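Local coordinates for protein actibind (Aspergillus niger, PDB 3TBJ) that is a T2-family ribonuclease that cleaves RNA, probably with little base specificity and a preference for adenylic acid, and has been studied as an antitumorigenic agent, at residues A[70-75]-A[110-115]. Numbering follows the deposited sequence. Where two conformers were deposited one is given.
With NAG (2-acetamido-2-deoxy-beta-D-glucopyranose), chain B; PO4 (phosphate ion), chain D.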
ATOM      1  N   ARG A  70      -3.041   7.541  19.281  1.00 26.10           N
ATOM      2  CA  ARG A  70      -2.057   7.874  18.243  1.00 23.92           C
ATOM      3  C   ARG A  70      -2.753   8.173  16.901  1.00 25.28           C
ATOM      4  O   ARG A  70      -2.191   7.914  15.860  1.00 23.24           O
ATOM      5  CB  ARG A  70      -1.020   6.790  18.036  1.00 24.18           C
ATOM      6  CG  ARG A  70      -0.128   6.564  19.262  1.00 25.49           C
ATOM      7  CD  ARG A  70       0.950   5.526  19.026  1.00 26.03           C
ATOM      8  NE  ARG A  70       0.391   4.273  18.635  1.00 23.42           N
ATOM      9  CZ  ARG A  70       0.644   3.592  17.511  1.00 22.84           C
ATOM     10  NH1 ARG A  70       1.507   3.973  16.589  1.00 20.48           N
ATOM     11  NH2 ARG A  70       0.015   2.429  17.322  1.00 22.80           N
ATOM     12  N   GLU A  71      -3.944   8.748  16.967  1.00 25.15           N
ATOM     13  CA  GLU A  71      -4.608   9.299  15.780  1.00 25.27           C
ATOM     14  C   GLU A  71      -4.358  10.792  15.706  1.00 24.64           C
ATOM     15  O   GLU A  71      -4.322  11.497  16.732  1.00 24.54           O
ATOM     16  CB  GLU A  71      -6.095   9.030  15.864  1.00 25.27           C
ATOM     17  CG  GLU A  71      -6.380   7.566  15.610  1.00 28.72           C
ATOM     18  CD  GLU A  71      -7.934   7.310  15.687  1.00 35.82           C
ATOM     19  OE1 GLU A  71      -8.691   8.250  15.642  1.00 45.72           O
ATOM     20  OE2 GLU A  71      -8.360   6.200  15.921  1.00 39.23           O
ATOM     21  N   TYR A  72      -4.126  11.273  14.494  1.00 21.84           N
ATOM     22  CA  TYR A  72      -3.696  12.640  14.249  1.00 21.96           C
ATOM     23  C   TYR A  72      -4.466  13.379  13.198  1.00 22.70           C
ATOM     24  O   TYR A  72      -5.087  12.748  12.298  1.00 22.57           O
ATOM     25  CB  TYR A  72      -2.185  12.600  13.815  1.00 22.32           C
ATOM     26  CG  TYR A  72      -1.349  12.006  14.985  1.00 20.25           C
ATOM     27  CD1 TYR A  72      -1.249  12.695  16.210  1.00 22.75           C
ATOM     28  CD2 TYR A  72      -0.702  10.806  14.863  1.00 24.39           C
ATOM     29  CE1 TYR A  72      -0.580  12.145  17.293  1.00 25.51           C
ATOM     30  CE2 TYR A  72      -0.012  10.265  15.915  1.00 22.92           C
ATOM     31  CZ  TYR A  72       0.086  10.918  17.108  1.00 24.48           C
ATOM     32  OH  TYR A  72       0.769  10.331  18.178  1.00 23.51           O
ATOM     33  N   SER A  73      -4.472  14.719  13.301  0.50 21.91           N
ATOM     34  CA  SER A  73      -5.091  15.589  12.299  0.50 22.36           C
ATOM     35  C   SER A  73      -4.049  16.524  11.722  0.50 22.41           C
ATOM     36  O   SER A  73      -4.387  17.590  11.194  0.50 21.86           O
ATOM     37  CB  SER A  73      -6.234  16.439  12.908  0.50 24.23           C
ATOM     38  OG  SER A  73      -5.798  17.050  14.089  0.50 23.69           O
ATOM     39  N   ASN A  74      -2.797  16.100  11.722  1.00 21.36           N
ATOM     40  CA  ASN A  74      -1.698  17.003  11.299  1.00 22.94           C
ATOM     41  C   ASN A  74      -0.540  16.258  10.730  1.00 22.29           C
ATOM     42  O   ASN A  74       0.612  16.550  11.055  1.00 20.94           O
ATOM     43  CB  ASN A  74      -1.209  17.862  12.445  1.00 22.74           C
ATOM     44  CG  ASN A  74      -0.619  16.994  13.618  1.00 24.84           C
ATOM     45  OD1 ASN A  74      -0.777  15.782  13.671  1.00 20.70           O
ATOM     46  ND2 ASN A  74       0.009  17.646  14.558  1.00 29.21           N
ATOM     47  N   ILE A  75      -0.842  15.360   9.786  1.00 21.46           N
ATOM     48  CA  ILE A  75       0.205  14.558   9.171  1.00 19.42           C
ATOM     49  C   ILE A  75       1.208  15.400   8.423  1.00 20.10           C
ATOM     50  O   ILE A  75       2.415  15.162   8.511  1.00 19.07           O
ATOM     51  CB  ILE A  75      -0.409  13.514   8.162  1.00 17.74           C
ATOM     52  CG1 ILE A  75      -1.294  12.449   8.836  1.00 19.63           C
ATOM     53  CG2 ILE A  75       0.726  12.818   7.328  1.00 17.78           C
ATOM     54  CD1 ILE A  75      -0.597  11.625   9.956  1.00 16.51           C
ATOM     55  N   HIS A 110      -6.502   9.728   7.254  1.00 19.38           N
ATOM     56  CA  HIS A 110      -7.381   8.498   7.192  1.00 16.53           C
ATOM     57  C   HIS A 110      -6.545   7.246   7.150  1.00 16.74           C
ATOM     58  O   HIS A 110      -6.742   6.279   7.912  1.00 18.86           O
ATOM     59  CB  HIS A 110      -8.338   8.583   6.019  1.00 17.75           C
ATOM     60  CG  HIS A 110      -9.129   7.331   5.790  1.00 18.79           C
ATOM     61  ND1 HIS A 110     -10.166   6.962   6.621  1.00 19.72           N
ATOM     62  CD2 HIS A 110      -9.026   6.365   4.847  1.00 20.40           C
ATOM     63  CE1 HIS A 110     -10.629   5.779   6.232  1.00 24.77           C
ATOM     64  NE2 HIS A 110      -9.967   5.400   5.142  1.00 20.49           N
ATOM     65  N   GLU A 111      -5.575   7.201   6.225  1.00 16.17           N
ATOM     66  CA  GLU A 111      -4.720   6.047   6.123  1.00 16.73           C
ATOM     67  C   GLU A 111      -3.914   5.715   7.398  1.00 18.18           C
ATOM     68  O   GLU A 111      -3.932   4.567   7.854  1.00 18.81           O
ATOM     69  CB  GLU A 111      -3.789   6.163   4.908  1.00 16.63           C
ATOM     70  CG  GLU A 111      -4.662   6.037   3.593  1.00 16.99           C
ATOM     71  CD  GLU A 111      -5.499   4.721   3.429  1.00 18.12           C
ATOM     72  OE1 GLU A 111      -4.924   3.618   3.756  1.00 18.61           O
ATOM     73  OE2 GLU A 111      -6.742   4.764   3.028  1.00 18.25           O
ATOM     74  N   TRP A 112      -3.259   6.718   7.991  1.00 19.78           N
ATOM     75  CA  TRP A 112      -2.519   6.487   9.264  1.00 18.04           C
ATOM     76  C   TRP A 112      -3.546   6.065  10.350  1.00 18.19           C
ATOM     77  O   TRP A 112      -3.305   5.103  11.074  1.00 19.12           O
ATOM     78  CB  TRP A 112      -1.716   7.759   9.686  1.00 17.71           C
ATOM     79  CG  TRP A 112      -1.280   7.599  11.067  1.00 18.24           C
ATOM     80  CD1 TRP A 112      -1.846   8.128  12.147  1.00 18.71           C
ATOM     81  CD2 TRP A 112      -0.324   6.634  11.535  1.00 19.86           C
ATOM     82  NE1 TRP A 112      -1.233   7.632  13.303  1.00 19.11           N
ATOM     83  CE2 TRP A 112      -0.356   6.640  12.929  1.00 17.83           C
ATOM     84  CE3 TRP A 112       0.510   5.757  10.891  1.00 18.02           C
ATOM     85  CZ2 TRP A 112       0.489   5.828  13.701  1.00 16.32           C
ATOM     86  CZ3 TRP A 112       1.306   4.877  11.639  1.00 21.82           C
ATOM     87  CH2 TRP A 112       1.255   4.916  13.021  1.00 20.38           C
ATOM     88  N   ASN A 113      -4.575   6.889  10.563  1.00 17.65           N
ATOM     89  CA  ASN A 113      -5.522   6.645  11.635  1.00 18.18           C
ATOM     90  C   ASN A 113      -6.172   5.264  11.570  1.00 20.56           C
ATOM     91  O   ASN A 113      -6.222   4.510  12.548  1.00 19.08           O
ATOM     92  CB  ASN A 113      -6.532   7.793  11.718  1.00 19.41           C
ATOM     93  CG  ASN A 113      -5.867   9.075  12.066  1.00 17.68           C
ATOM     94  OD1 ASN A 113      -4.720   9.050  12.613  1.00 19.56           O
ATOM     95  ND2 ASN A 113      -6.574  10.239  11.861  1.00 19.37           N
ATOM     96  N   LYS A 114      -6.610   4.915  10.391  1.00 21.55           N
ATOM     97  CA  LYS A 114      -7.328   3.684  10.200  1.00 21.32           C
ATOM     98  C   LYS A 114      -6.430   2.486  10.207  1.00 19.84           C
ATOM     99  O   LYS A 114      -6.727   1.471  10.816  1.00 19.61           O
ATOM    100  CB  LYS A 114      -8.083   3.724   8.826  1.00 19.75           C
ATOM    101  CG  LYS A 114      -8.986   2.438   8.659  1.00 19.29           C
ATOM    102  CD  LYS A 114      -9.921   2.618   7.465  1.00 18.02           C
ATOM    103  CE  LYS A 114     -10.767   1.290   7.323  1.00 22.68           C
ATOM    104  NZ  LYS A 114     -11.727   1.444   6.201  1.00 23.99           N
ATOM    105  N   HIS A 115      -5.342   2.564   9.460  1.00 20.03           N
ATOM    106  CA  HIS A 115      -4.573   1.389   9.216  1.00 19.16           C
ATOM    107  C   HIS A 115      -3.163   1.361   9.871  1.00 20.94           C
ATOM    108  O   HIS A 115      -2.675   0.306  10.351  1.00 22.40           O
ATOM    109  CB  HIS A 115      -4.393   1.222   7.712  1.00 20.48           C
ATOM    110  CG  HIS A 115      -5.636   0.829   6.979  1.00 21.40           C
ATOM    111  ND1 HIS A 115      -6.287  -0.380   7.198  1.00 21.38           N
ATOM    112  CD2 HIS A 115      -6.335   1.467   6.012  1.00 21.02           C
ATOM    113  CE1 HIS A 115      -7.305  -0.469   6.346  1.00 25.29           C
ATOM    114  NE2 HIS A 115      -7.375   0.659   5.648  1.00 24.27           N
TER
HETATM  115  C1  NAG B   1       0.511  16.889  15.740  1.00 22.50           C
HETATM  116  C2  NAG B   1       1.674  17.651  16.421  1.00 21.71           C
HETATM  117  C3  NAG B   1       2.102  16.952  17.733  1.00 26.44           C
HETATM  118  C4  NAG B   1       0.910  16.765  18.577  1.00 25.16           C
HETATM  119  C5  NAG B   1      -0.232  15.997  17.848  1.00 27.33           C
HETATM  120  C6  NAG B   1      -1.511  15.631  18.580  1.00 31.39           C
HETATM  121  C7  NAG B   1       3.230  18.820  14.947  1.00 21.86           C
HETATM  122  C8  NAG B   1       4.537  18.913  14.247  1.00 24.28           C
HETATM  123  N2  NAG B   1       2.894  17.748  15.645  1.00 21.29           N
HETATM  124  O3  NAG B   1       3.087  17.781  18.342  1.00 26.42           O
HETATM  125  O4  NAG B   1       1.383  16.001  19.641  1.00 33.23           O
HETATM  126  O5  NAG B   1      -0.554  16.732  16.656  1.00 26.44           O
HETATM  127  O6  NAG B   1      -1.960  16.817  19.172  1.00 35.47           O
HETATM  128  O7  NAG B   1       2.510  19.784  14.884  1.00 32.63           O
HETATM  129  P   PO4 D 304      -9.353   2.295   3.186  1.00 22.84           P
HETATM  130  O1  PO4 D 304      -9.613   1.149   4.156  1.00 22.52           O
HETATM  131  O2  PO4 D 304      -9.652   1.709   1.770  1.00 23.93           O
HETATM  132  O3  PO4 D 304      -7.878   2.784   3.185  1.00 22.38           O
HETATM  133  O4  PO4 D 304     -10.236   3.447   3.569  1.00 19.62           O
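Trp112 carries its CG anti to the backbone N (chi1 167°), which sends the indole out to Arg70 and Tyr72, while Asn113, with CG beside its own N (chi1 -64°), lays its amide along the backbone of Glu71 and Tyr72. Both residues sit on helix 104-116 of the RNase T2 fold, which carries the predicted active-site residues Glu111 and His115, and pin down the loop that leads into helix 75-81. The Asn113 amide works as a two-pronged clamp on one residue: OD1 accepts from Tyr72 N at 3.0 Å, and ND2 donates a hydrogen bond to Tyr72 O at 2.9 Å, so the flip of the amide is settled. Glu71 lays CB and CG against the same amide. The phenol ring runs beside the indole, nearly parallel at 23° but offset until little of one ring lies over the other; CD2 of Tyr72 lies 3.6 Å from NE1 of Trp112. Ile75 CD1 meets Trp112 CB, and Val136 of helix 134-148 packs on Tyr72, Ile75 and Trp112. Arg70 stands its guanidinium steeply to the indole, near CZ2; its NE and NH1 salt-bridge to Asp67 and Glu135 respectively. Across the helix, His110, Lys114 and His115 hydrogen-bond a phosphate, probably from the crystallisation liquor. The loop also carries an N-acetylglucosamine, its C1 covalently joined to Asn74 ND2 and its C6 at the Tyr72 ring edge. At the indole edge, Trp112 NE1 donates in the ring plane to Arg70 O at 2.7 Å.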